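Local structure of sulfatase (Bacteroides fragilis CAG:558, 6USS) at residues I387-A391 against S406-L411; G439-T443 against Y453-N457; N203-R207 against F216-L221. The protein probably hydrolyses sulfate esters as a calcium-dependent arylsulfatase of the gut microbiota. The protein carries 1 engineered substitution. All blocks are in the same frame, centred on the assembly; numbering follows the deposited sequence.

Interaction 1 (I387-A391 against S406-L411)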
ATOM      1  N   ILE A 387      -7.215 -19.177  -5.527  1.00 20.99           N
ATOM      2  CA  ILE A 387      -5.897 -18.573  -5.421  1.00 18.09           C
ATOM      3  C   ILE A 387      -5.396 -18.650  -3.974  1.00 21.45           C
ATOM      4  O   ILE A 387      -4.221 -18.939  -3.725  1.00 19.57           O
ATOM      5  CB  ILE A 387      -5.947 -17.139  -5.984  1.00 14.54           C
ATOM      6  CG1 ILE A 387      -5.952 -17.204  -7.518  1.00 14.84           C
ATOM      7  CG2 ILE A 387      -4.781 -16.314  -5.449  1.00 14.84           C
ATOM      8  CD1 ILE A 387      -6.502 -15.984  -8.242  1.00 15.10           C
ATOM      9  N   LEU A 388      -6.290 -18.446  -2.998  1.00 17.30           N
ATOM     10  CA  LEU A 388      -5.908 -18.600  -1.599  1.00 19.97           C
ATOM     11  C   LEU A 388      -5.459 -20.027  -1.294  1.00 23.46           C
ATOM     12  O   LEU A 388      -4.526 -20.232  -0.499  1.00 20.29           O
ATOM     13  CB  LEU A 388      -7.075 -18.187  -0.704  1.00 17.76           C
ATOM     14  CG  LEU A 388      -7.424 -16.701  -0.865  1.00 18.83           C
ATOM     15  CD1 LEU A 388      -8.632 -16.333  -0.034  1.00 18.80           C
ATOM     16  CD2 LEU A 388      -6.229 -15.804  -0.539  1.00 12.35           C
ATOM     17  N   GLU A 389      -6.118 -21.022  -1.904  1.00 17.11           N
ATOM     18  CA  GLU A 389      -5.733 -22.415  -1.702  1.00 20.12           C
ATOM     19  C   GLU A 389      -4.408 -22.722  -2.388  1.00 22.17           C
ATOM     20  O   GLU A 389      -3.583 -23.474  -1.854  1.00 17.11           O
ATOM     21  CB  GLU A 389      -6.832 -23.344  -2.217  1.00 20.40           C
ATOM     22  CG  GLU A 389      -6.472 -24.830  -2.197  1.00 18.12           C
ATOM     23  CD  GLU A 389      -7.687 -25.736  -2.429  1.00 31.28           C
ATOM     24  OE1 GLU A 389      -8.823 -25.206  -2.579  1.00 26.82           O
ATOM     25  OE2 GLU A 389      -7.511 -26.980  -2.440  1.00 28.09           O
ATOM     26  N   MET A 390      -4.188 -22.152  -3.574  1.00 23.44           N
ATOM     27  CA  MET A 390      -2.900 -22.317  -4.227  1.00 18.88           C
ATOM     28  C   MET A 390      -1.794 -21.766  -3.353  1.00 19.82           C
ATOM     29  O   MET A 390      -0.681 -22.311  -3.316  1.00 23.89           O
ATOM     30  CB  MET A 390      -2.895 -21.613  -5.584  1.00 18.99           C
ATOM     31  CG  MET A 390      -3.615 -22.329  -6.688  1.00 23.07           C
ATOM     32  SD  MET A 390      -3.969 -21.133  -7.987  1.00 24.98           S
ATOM     33  CE  MET A 390      -4.509 -22.158  -9.335  1.00 16.61           C
ATOM     34  N   ALA A 391      -2.081 -20.668  -2.652  1.00 20.75           N
ATOM     35  CA  ALA A 391      -1.116 -20.023  -1.772  1.00 19.45           C
ATOM     36  C   ALA A 391      -1.023 -20.698  -0.408  1.00 19.07           C
ATOM     37  O   ALA A 391      -0.265 -20.234   0.454  1.00 17.85           O
ATOM     38  CB  ALA A 391      -1.472 -18.546  -1.616  1.00 19.98           C
ATOM     39  N   SER A 406     -13.783 -23.341  -4.901  1.00 17.96           N
ATOM     40  CA  SER A 406     -12.453 -23.686  -5.387  1.00 19.04           C
ATOM     41  C   SER A 406     -12.526 -24.653  -6.565  1.00 22.18           C
ATOM     42  O   SER A 406     -13.302 -25.615  -6.545  1.00 24.99           O
ATOM     43  CB  SER A 406     -11.628 -24.292  -4.268  1.00 14.37           C
ATOM     44  OG  SER A 406     -10.320 -24.508  -4.726  1.00 19.81           O
ATOM     45  N   PHE A 407     -11.755 -24.371  -7.618  1.00 14.80           N
ATOM     46  CA  PHE A 407     -11.629 -25.294  -8.730  1.00 13.69           C
ATOM     47  C   PHE A 407     -10.318 -26.063  -8.678  1.00 20.20           C
ATOM     48  O   PHE A 407      -9.949 -26.712  -9.660  1.00 19.32           O
ATOM     49  CB  PHE A 407     -11.782 -24.578 -10.082  1.00 17.40           C
ATOM     50  CG  PHE A 407     -10.944 -23.319 -10.250  1.00 18.64           C
ATOM     51  CD1 PHE A 407      -9.573 -23.392 -10.485  1.00 16.64           C
ATOM     52  CD2 PHE A 407     -11.545 -22.062 -10.242  1.00 16.64           C
ATOM     53  CE1 PHE A 407      -8.797 -22.235 -10.655  1.00 12.92           C
ATOM     54  CE2 PHE A 407     -10.774 -20.892 -10.418  1.00 18.95           C
ATOM     55  CZ  PHE A 407      -9.396 -20.983 -10.626  1.00 13.79           C
ATOM     56  N   ILE A 408      -9.614 -26.013  -7.549  1.00 17.61           N
ATOM     57  CA  ILE A 408      -8.405 -26.810  -7.352  1.00 20.02           C
ATOM     58  C   ILE A 408      -8.723 -28.288  -7.597  1.00 19.91           C
ATOM     59  O   ILE A 408      -7.874 -29.007  -8.153  1.00 19.86           O
ATOM     60  CB  ILE A 408      -7.800 -26.579  -5.951  1.00 22.54           C
ATOM     61  CG1 ILE A 408      -6.917 -25.332  -5.911  1.00 17.34           C
ATOM     62  CG2 ILE A 408      -6.877 -27.712  -5.559  1.00 18.02           C
ATOM     63  CD1 ILE A 408      -7.461 -24.140  -6.625  1.00 23.26           C
ATOM     64  N   PRO A 409      -9.900 -28.804  -7.216  1.00 19.73           N
ATOM     65  CA  PRO A 409     -10.207 -30.203  -7.576  1.00 22.39           C
ATOM     66  C   PRO A 409     -10.268 -30.448  -9.074  1.00 21.64           C
ATOM     67  O   PRO A 409     -10.046 -31.587  -9.500  1.00 24.21           O
ATOM     68  CB  PRO A 409     -11.560 -30.468  -6.896  1.00 18.04           C
ATOM     69  CG  PRO A 409     -11.543 -29.597  -5.725  1.00 21.29           C
ATOM     70  CD  PRO A 409     -10.821 -28.324  -6.164  1.00 20.71           C
ATOM     71  N   LEU A 410     -10.555 -29.432  -9.894  1.00 22.35           N
ATOM     72  CA  LEU A 410     -10.434 -29.630 -11.334  1.00 17.89           C
ATOM     73  C   LEU A 410      -8.977 -29.629 -11.759  1.00 14.49           C
ATOM     74  O   LEU A 410      -8.585 -30.401 -12.641  1.00 18.81           O
ATOM     75  CB  LEU A 410     -11.213 -28.556 -12.090  1.00 17.91           C
ATOM     76  CG  LEU A 410     -12.705 -28.506 -11.763  1.00 18.21           C
ATOM     77  CD1 LEU A 410     -13.345 -27.224 -12.289  1.00 15.20           C
ATOM     78  CD2 LEU A 410     -13.396 -29.739 -12.314  1.00 15.59           C
ATOM     79  N   LEU A 411      -8.155 -28.794 -11.125  1.00 16.25           N
ATOM     80  CA  LEU A 411      -6.743 -28.735 -11.493  1.00 20.00           C
ATOM     81  C   LEU A 411      -6.026 -30.042 -11.169  1.00 21.28           C
ATOM     82  O   LEU A 411      -5.103 -30.449 -11.882  1.00 17.29           O
ATOM     83  CB  LEU A 411      -6.069 -27.567 -10.784  1.00 12.03           C
ATOM     84  CG  LEU A 411      -6.595 -26.207 -11.227  1.00 17.73           C
ATOM     85  CD1 LEU A 411      -6.078 -25.143 -10.277  1.00 17.89           C
ATOM     86  CD2 LEU A 411      -6.198 -25.900 -12.668  1.00 12.39           C
TER
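Ser-406 OG donates a hydrogen bond of 2.7 Å to Glu-389 OE1. It meets that oxygen from above the carboxylate plane, 45° out of it. The same OG accepts a longer bond, 3.3 Å, from the backbone N of Ile-408, which makes an ST turn. The serine hydroxyl thus joins the carboxylate to the first turn of the next helix, where Phe-407 holds the N-cap position. Glu-389 gets there with an extended chain, its CG anti to the backbone N (chi1 174°). It lies alongside Ile-408, and the two side chains run antiparallel. Its CD lies 3.6 Å from Ile-408 CG1, and OE2 rests against CG2. Deeper in, Met-390 also runs out extended. Its CE ends 3.5 Å from Leu-411 CD1, and the two side chains cross at about a right angle. The methyl lies oblique to the Phe-407 ring, while Met-390 CG faces Ile-408 CD1 at 4.3 Å. The polar pair lies on the outer side and the apolar groups are buried. Met-390 also packs on Ile-316 and Ile-318 of strand 315-321, and Leu-411 on Val-77 and Phe-79 of strand 77-83. The contact packs helix 408-412 against helix 383-390, and both touch strands of the large mixed sheet.

Interaction 2 (G439-T443 against Y453-N457)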
ATOM      1  N   GLY A 439     -29.253  -6.256 -22.373  1.00 21.25           N
ATOM      2  CA  GLY A 439     -30.380  -5.652 -21.704  1.00 16.48           C
ATOM      3  C   GLY A 439     -30.452  -6.137 -20.266  1.00 23.65           C
ATOM      4  O   GLY A 439     -29.648  -6.972 -19.835  1.00 20.34           O
ATOM      5  N   PRO A 440     -31.424  -5.640 -19.499  1.00 22.90           N
ATOM      6  CA  PRO A 440     -31.585  -6.103 -18.102  1.00 22.47           C
ATOM      7  C   PRO A 440     -32.013  -7.567 -18.039  1.00 24.05           C
ATOM      8  O   PRO A 440     -33.106  -7.931 -18.482  1.00 20.75           O
ATOM      9  CB  PRO A 440     -32.675  -5.179 -17.541  1.00 18.66           C
ATOM     10  CG  PRO A 440     -32.979  -4.176 -18.630  1.00 17.96           C
ATOM     11  CD  PRO A 440     -32.488  -4.708 -19.918  1.00 19.48           C
ATOM     12  N   THR A 441     -31.155  -8.408 -17.459  1.00 23.62           N
ATOM     13  CA  THR A 441     -31.394  -9.843 -17.413  1.00 19.50           C
ATOM     14  C   THR A 441     -30.862 -10.417 -16.108  1.00 22.45           C
ATOM     15  O   THR A 441     -29.993  -9.829 -15.454  1.00 21.38           O
ATOM     16  CB  THR A 441     -30.691 -10.572 -18.563  1.00 21.50           C
ATOM     17  OG1 THR A 441     -29.285 -10.276 -18.519  1.00 21.13           O
ATOM     18  CG2 THR A 441     -31.266 -10.176 -19.916  1.00 17.81           C
ATOM     19  N   CYS A 442     -31.369 -11.589 -15.751  1.00 19.57           N
ATOM     20  CA  CYS A 442     -30.634 -12.504 -14.903  1.00 18.59           C
ATOM     21  C   CYS A 442     -30.602 -13.859 -15.585  1.00 23.92           C
ATOM     22  O   CYS A 442     -31.478 -14.195 -16.386  1.00 25.75           O
ATOM     23  CB  CYS A 442     -31.255 -12.626 -13.496  1.00 23.43           C
ATOM     24  SG  CYS A 442     -33.035 -12.677 -13.565  1.00 20.02           S
ATOM     25  N   THR A 443     -29.598 -14.649 -15.242  1.00 19.71           N
ATOM     26  CA  THR A 443     -29.316 -15.902 -15.912  1.00 15.63           C
ATOM     27  C   THR A 443     -28.931 -16.940 -14.878  1.00 19.39           C
ATOM     28  O   THR A 443     -28.179 -16.638 -13.939  1.00 21.54           O
ATOM     29  CB  THR A 443     -28.169 -15.724 -16.909  1.00 19.62           C
ATOM     30  OG1 THR A 443     -28.523 -14.709 -17.848  1.00 21.60           O
ATOM     31  CG2 THR A 443     -27.914 -17.013 -17.655  1.00 15.61           C
ATOM     32  N   TYR A 453     -33.609 -14.680 -18.299  1.00 20.93           N
ATOM     33  CA  TYR A 453     -34.859 -13.976 -18.067  1.00 22.58           C
ATOM     34  C   TYR A 453     -34.651 -12.495 -18.330  1.00 25.23           C
ATOM     35  O   TYR A 453     -33.664 -11.914 -17.864  1.00 24.06           O
ATOM     36  CB  TYR A 453     -35.333 -14.185 -16.638  1.00 21.92           C
ATOM     37  CG  TYR A 453     -36.447 -13.256 -16.211  1.00 30.01           C
ATOM     38  CD1 TYR A 453     -37.733 -13.369 -16.758  1.00 25.22           C
ATOM     39  CD2 TYR A 453     -36.226 -12.283 -15.231  1.00 23.43           C
ATOM     40  CE1 TYR A 453     -38.765 -12.525 -16.344  1.00 25.10           C
ATOM     41  CE2 TYR A 453     -37.259 -11.437 -14.806  1.00 24.11           C
ATOM     42  CZ  TYR A 453     -38.526 -11.563 -15.365  1.00 27.23           C
ATOM     43  OH  TYR A 453     -39.558 -10.732 -14.956  1.00 28.20           O
ATOM     44  N   TYR A 454     -35.576 -11.888 -19.064  1.00 25.29           N
ATOM     45  CA  TYR A 454     -35.444 -10.501 -19.491  1.00 22.75           C
ATOM     46  C   TYR A 454     -36.405  -9.645 -18.673  1.00 27.34           C
ATOM     47  O   TYR A 454     -37.629  -9.772 -18.808  1.00 23.63           O
ATOM     48  CB  TYR A 454     -35.714 -10.366 -20.983  1.00 20.39           C
ATOM     49  CG  TYR A 454     -34.679 -11.034 -21.871  1.00 24.30           C
ATOM     50  CD1 TYR A 454     -34.674 -12.417 -22.046  1.00 19.35           C
ATOM     51  CD2 TYR A 454     -33.707 -10.283 -22.539  1.00 16.09           C
ATOM     52  CE1 TYR A 454     -33.745 -13.036 -22.860  1.00 18.71           C
ATOM     53  CE2 TYR A 454     -32.772 -10.899 -23.374  1.00 16.80           C
ATOM     54  CZ  TYR A 454     -32.800 -12.280 -23.533  1.00 21.09           C
ATOM     55  OH  TYR A 454     -31.884 -12.914 -24.352  1.00 17.85           O
ATOM     56  N   TYR A 455     -35.836  -8.769 -17.833  1.00 25.74           N
ATOM     57  CA  TYR A 455     -36.637  -7.901 -16.980  1.00 22.05           C
ATOM     58  C   TYR A 455     -37.575  -7.022 -17.785  1.00 23.22           C
ATOM     59  O   TYR A 455     -38.653  -6.672 -17.299  1.00 26.38           O
ATOM     60  CB  TYR A 455     -35.732  -7.010 -16.133  1.00 20.66           C
ATOM     61  CG  TYR A 455     -35.014  -7.697 -15.007  1.00 19.68           C
ATOM     62  CD1 TYR A 455     -35.688  -8.065 -13.864  1.00 21.23           C
ATOM     63  CD2 TYR A 455     -33.656  -7.958 -15.076  1.00 26.43           C
ATOM     64  CE1 TYR A 455     -35.046  -8.674 -12.817  1.00 20.42           C
ATOM     65  CE2 TYR A 455     -32.994  -8.576 -14.020  1.00 23.09           C
ATOM     66  CZ  TYR A 455     -33.705  -8.921 -12.895  1.00 19.41           C
ATOM     67  OH  TYR A 455     -33.100  -9.533 -11.833  1.00 23.89           O
ATOM     68  N   GLU A 456     -37.178  -6.631 -19.001  1.00 20.98           N
ATOM     69  CA  GLU A 456     -37.910  -5.573 -19.687  1.00 24.78           C
ATOM     70  C   GLU A 456     -39.291  -6.040 -20.137  1.00 27.43           C
ATOM     71  O   GLU A 456     -40.237  -5.241 -20.142  1.00 23.62           O
ATOM     72  CB  GLU A 456     -37.102  -5.027 -20.875  1.00 25.11           C
ATOM     73  CG  GLU A 456     -37.509  -3.598 -21.287  1.00 23.51           C
ATOM     74  CD  GLU A 456     -36.795  -3.074 -22.542  1.00 26.04           C
ATOM     75  OE1 GLU A 456     -35.633  -3.482 -22.795  1.00 28.62           O
ATOM     76  OE2 GLU A 456     -37.396  -2.229 -23.260  1.00 25.45           O
ATOM     77  N   ASN A 457     -39.443  -7.321 -20.494  1.00 23.96           N
ATOM     78  CA  ASN A 457     -40.757  -7.803 -20.898  1.00 23.46           C
ATOM     79  C   ASN A 457     -41.065  -9.211 -20.404  1.00 22.94           C
ATOM     80  O   ASN A 457     -42.022  -9.812 -20.897  1.00 21.02           O
ATOM     81  CB  ASN A 457     -40.890  -7.764 -22.419  1.00 24.00           C
ATOM     82  CG  ASN A 457     -39.896  -8.686 -23.111  1.00 27.11           C
ATOM     83  OD1 ASN A 457     -38.989  -9.229 -22.469  1.00 26.64           O
ATOM     84  ND2 ASN A 457     -40.064  -8.872 -24.423  1.00 19.67           N
TER
HETATM   85  O   HOH W   1     -34.711  -7.071 -20.456  1.00 21.21           O
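Cys-442 and Tyr-453 face each other as an antiparallel hydrogen-bonded pair. Tyr-453 N donates to Cys-442 O at 2.9 Å, with an N-H...O angle of 173°. The return bond, from Cys-442 N to Tyr-453 O, is 3.1 Å and more bent, but lies in the carbonyl plane. Tyr-453 O also takes a CA-H...O contact from Thr-441.

Thr-441 and Tyr-454 form the adjoining non-hydrogen-bonded pair. Beyond it, Pro-440 O has two donors. Tyr-455 N reaches it at 2.9 Å, tilted 33° from the carbonyl plane. A water donates to it at 2.7 Å and accepts from Glu-456 N, so the water carries the link on into the turn where strand pairing has ended.

The side chains divide between the two faces of the sheet. On one, Thr-441 CG2 lies over a face of the Tyr-454 ring, a CH-pi contact 4.0 Å from the centroid. On the other, Cys-442 SG meets the edge of the Tyr-453 ring, 3.6 Å from CD2, and lies oblique to the Tyr-455 ring. Its chi1 of 41° sets the sulfur between the backbone N and the carbonyl carbon. Tyr-455 turns its ring edge to the backbone of Pro-440 and Thr-441, and its CB packs on Pro-440 CB. All three phenol oxygens have partners farther off: Tyr-453 OH with Pro-512 O, Tyr-454 OH with Glu-461 OE1, and Tyr-455 OH with Asn-426 OD1.

Leu-490 and Leu-494 of helix 480-496 cover the cysteine side. This is the open end of the beta hairpin of strands 441-446 and 449-454, the central pair of the four-stranded antiparallel sheet in the C-terminal region, a smaller sheet of the kind that accompanies the main alpha/beta core in sulfatases.

Interaction 3 (N203-R207 against F216-L221)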
ATOM      1  N   ASN A 203       1.030  10.191 -24.655  1.00 24.19           N
ATOM      2  CA  ASN A 203       1.144  10.181 -23.196  1.00 23.51           C
ATOM      3  C   ASN A 203       0.080   9.311 -22.546  1.00 25.39           C
ATOM      4  O   ASN A 203      -0.280   9.542 -21.382  1.00 26.54           O
ATOM      5  CB  ASN A 203       1.069  11.595 -22.593  1.00 23.70           C
ATOM      6  CG  ASN A 203       2.052  12.566 -23.218  1.00 27.35           C
ATOM      7  OD1 ASN A 203       3.114  12.176 -23.707  1.00 28.96           O
ATOM      8  ND2 ASN A 203       1.704  13.844 -23.196  1.00 26.20           N
ATOM      9  N   TYR A 204      -0.445   8.329 -23.287  1.00 22.52           N
ATOM     10  CA  TYR A 204      -1.561   7.492 -22.838  1.00 23.15           C
ATOM     11  C   TYR A 204      -2.755   8.328 -22.385  1.00 23.48           C
ATOM     12  O   TYR A 204      -3.543   7.891 -21.536  1.00 22.70           O
ATOM     13  CB  TYR A 204      -1.122   6.524 -21.730  1.00 17.50           C
ATOM     14  CG  TYR A 204       0.178   5.851 -22.067  1.00 19.49           C
ATOM     15  CD1 TYR A 204       0.277   5.024 -23.181  1.00 21.14           C
ATOM     16  CD2 TYR A 204       1.326   6.070 -21.306  1.00 21.84           C
ATOM     17  CE1 TYR A 204       1.483   4.414 -23.524  1.00 20.84           C
ATOM     18  CE2 TYR A 204       2.543   5.452 -21.634  1.00 23.81           C
ATOM     19  CZ  TYR A 204       2.608   4.633 -22.752  1.00 23.06           C
ATOM     20  OH  TYR A 204       3.795   4.035 -23.107  1.00 21.63           O
ATOM     21  N   GLY A 205      -2.892   9.540 -22.925  1.00 24.43           N
ATOM     22  CA  GLY A 205      -3.993  10.421 -22.578  1.00 26.15           C
ATOM     23  C   GLY A 205      -3.651  11.566 -21.648  1.00 23.49           C
ATOM     24  O   GLY A 205      -4.462  12.490 -21.521  1.00 29.11           O
ATOM     25  N   ASN A 206      -2.494  11.563 -21.006  1.00 20.62           N
ATOM     26  CA  ASN A 206      -2.210  12.603 -20.025  1.00 28.86           C
ATOM     27  C   ASN A 206      -1.914  13.930 -20.714  1.00 33.99           C
ATOM     28  O   ASN A 206      -1.103  13.989 -21.645  1.00 30.13           O
ATOM     29  CB  ASN A 206      -1.034  12.199 -19.143  1.00 26.37           C
ATOM     30  CG  ASN A 206      -1.371  11.054 -18.215  1.00 25.10           C
ATOM     31  OD1 ASN A 206      -1.888  11.264 -17.114  1.00 23.83           O
ATOM     32  ND2 ASN A 206      -1.077   9.832 -18.652  1.00 18.93           N
ATOM     33  N   ARG A 207      -2.572  14.994 -20.256  1.00 39.81           N
ATOM     34  CA  ARG A 207      -2.281  16.327 -20.754  1.00 40.81           C
ATOM     35  C   ARG A 207      -1.037  16.876 -20.070  1.00 42.69           C
ATOM     36  O   ARG A 207      -0.707  16.499 -18.941  1.00 41.96           O
ATOM     37  CB  ARG A 207      -3.462  17.269 -20.523  1.00 41.32           C
ATOM     38  CG  ARG A 207      -4.729  16.845 -21.232  1.00 41.99           C
ATOM     39  CD  ARG A 207      -5.602  18.043 -21.586  1.00 50.34           C
ATOM     40  NE  ARG A 207      -5.533  18.356 -23.011  1.00 52.02           N
ATOM     41  CZ  ARG A 207      -5.025  19.479 -23.512  1.00 62.77           C
ATOM     42  NH1 ARG A 207      -4.546  20.422 -22.702  1.00 62.13           N
ATOM     43  NH2 ARG A 207      -5.004  19.666 -24.825  1.00 70.86           N
ATOM     44  N   PHE A 216      -9.739   8.327 -18.255  1.00 24.67           N
ATOM     45  CA  PHE A 216      -9.010   7.096 -18.534  1.00 20.48           C
ATOM     46  C   PHE A 216      -7.556   7.342 -18.924  1.00 20.50           C
ATOM     47  O   PHE A 216      -6.918   6.450 -19.487  1.00 18.35           O
ATOM     48  CB  PHE A 216      -9.728   6.287 -19.624  1.00 18.05           C
ATOM     49  CG  PHE A 216     -11.135   5.869 -19.255  1.00 24.47           C
ATOM     50  CD1 PHE A 216     -11.574   5.906 -17.928  1.00 24.44           C
ATOM     51  CD2 PHE A 216     -12.020   5.428 -20.226  1.00 21.30           C
ATOM     52  CE1 PHE A 216     -12.868   5.530 -17.582  1.00 18.40           C
ATOM     53  CE2 PHE A 216     -13.317   5.050 -19.884  1.00 23.14           C
ATOM     54  CZ  PHE A 216     -13.739   5.105 -18.559  1.00 21.59           C
ATOM     55  N   ALA A 217      -7.016   8.529 -18.645  1.00 21.24           N
ATOM     56  CA  ALA A 217      -5.578   8.706 -18.790  1.00 24.13           C
ATOM     57  C   ALA A 217      -4.855   7.726 -17.871  1.00 24.69           C
ATOM     58  O   ALA A 217      -5.260   7.518 -16.718  1.00 24.78           O
ATOM     59  CB  ALA A 217      -5.177  10.145 -18.466  1.00 23.08           C
ATOM     60  N   VAL A 218      -3.790   7.112 -18.384  1.00 20.06           N
ATOM     61  CA  VAL A 218      -3.085   6.041 -17.691  1.00 24.74           C
ATOM     62  C   VAL A 218      -2.016   6.663 -16.781  1.00 24.00           C
ATOM     63  O   VAL A 218      -1.116   7.343 -17.294  1.00 19.88           O
ATOM     64  CB  VAL A 218      -2.459   5.038 -18.665  1.00 19.40           C
ATOM     65  CG1 VAL A 218      -1.919   3.831 -17.890  1.00 18.26           C
ATOM     66  CG2 VAL A 218      -3.479   4.595 -19.697  1.00 18.25           C
ATOM     67  N   PRO A 219      -2.076   6.451 -15.474  1.00 22.90           N
ATOM     68  CA  PRO A 219      -1.061   7.011 -14.580  1.00 17.74           C
ATOM     69  C   PRO A 219       0.101   6.036 -14.412  1.00 22.48           C
ATOM     70  O   PRO A 219       0.035   4.869 -14.806  1.00 22.24           O
ATOM     71  CB  PRO A 219      -1.834   7.203 -13.267  1.00 15.15           C
ATOM     72  CG  PRO A 219      -2.879   6.116 -13.292  1.00 14.64           C
ATOM     73  CD  PRO A 219      -3.171   5.786 -14.736  1.00 18.15           C
ATOM     74  N   GLY A 220       1.188   6.546 -13.838  1.00 17.64           N
ATOM     75  CA  GLY A 220       2.285   5.677 -13.467  1.00 13.75           C
ATOM     76  C   GLY A 220       3.251   5.300 -14.569  1.00 20.18           C
ATOM     77  O   GLY A 220       4.084   4.414 -14.354  1.00 22.03           O
ATOM     78  N   LEU A 221       3.183   5.937 -15.743  1.00 19.72           N
ATOM     79  CA  LEU A 221       4.063   5.591 -16.859  1.00 22.37           C
ATOM     80  C   LEU A 221       4.687   6.844 -17.464  1.00 24.25           C
ATOM     81  O   LEU A 221       4.895   6.927 -18.686  1.00 20.89           O
ATOM     82  CB  LEU A 221       3.303   4.798 -17.920  1.00 18.34           C
ATOM     83  CG  LEU A 221       2.651   3.511 -17.409  1.00 19.27           C
ATOM     84  CD1 LEU A 221       1.733   2.932 -18.468  1.00 14.65           C
ATOM     85  CD2 LEU A 221       3.716   2.486 -16.966  1.00 20.34           C
TER
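Tyr-204 packs against Val-218 and Leu-221 where two parts of one long loop of the sulfatase fold meet. The loop runs between strand 185-187 and helix 231-247, and neither segment is regular helix or strand. Residues 203-206 fit a type I' beta turn, with Tyr-204 and Gly-205 at its two central positions. Tyr-204 CB packs 3.7 Å from Val-218 CB. With CG anti to the carbonyl carbon (chi1 -46°), the ring extends on to Leu-221. The two side chains cross at about a right angle, and Tyr-204 CE2 comes 3.8 Å from Leu-221 CB. The tyrosine hydroxyl bonds to Thr-229 O. Val-231 of helix 231-247 touches both Tyr-204 and Leu-221, so the helix packs against this apolar group.

On the backbone, Val-218 N donates to Tyr-204 O at 3.3 Å, tilted from the carbonyl plane. Ala-217 CA makes a CA-H...O contact with the same oxygen. Gly-205, with a phi of 104°, brings its backbone against Ala-217. The Ala-217 methyl fits against the carbonyl carbon of Gly-205 and beside Asn-206 OD1.

Phe-216 points elsewhere. Its side chain comes within about 9 Å of that of Asp-42, a calcium ligand, so this end of the loop lies near the calcium site.

The backbone bond from Asn-206 N to Asn-203 O, 3.0 Å, closes the turn. Asn-203 ND2 braces it with a bond of 3.2 Å to Asn-206 O. Asn-206 ND2 gives one bond to Asn-203 O and a second across the contact, to Val-218 O at 2.8 Å. Both carbonyl oxygens lie near the amide plane of Asn-206, but ND2 stands 42° out of the Val-218 carbonyl plane.

The three contacts follow one another along the chain, and none nests in or crosses another. Interaction 3 comes first. It closes an eight-residue loop inside the long connection between strand 185-187 and helix 231-247, with the side chain of Phe-216 about 11 Å from the calcium ion. Interaction 1 is next. It closes a 14-residue link without helix or strand, bringing helix 408-412 beside helix 383-390 against the main mixed sheet. Interaction 2 is last and joins the open ends of a hairpin in the C-terminal sheet. The centres lie 33 to 37 Å apart. The contacts do not touch, so each ties together a separate part of the fold.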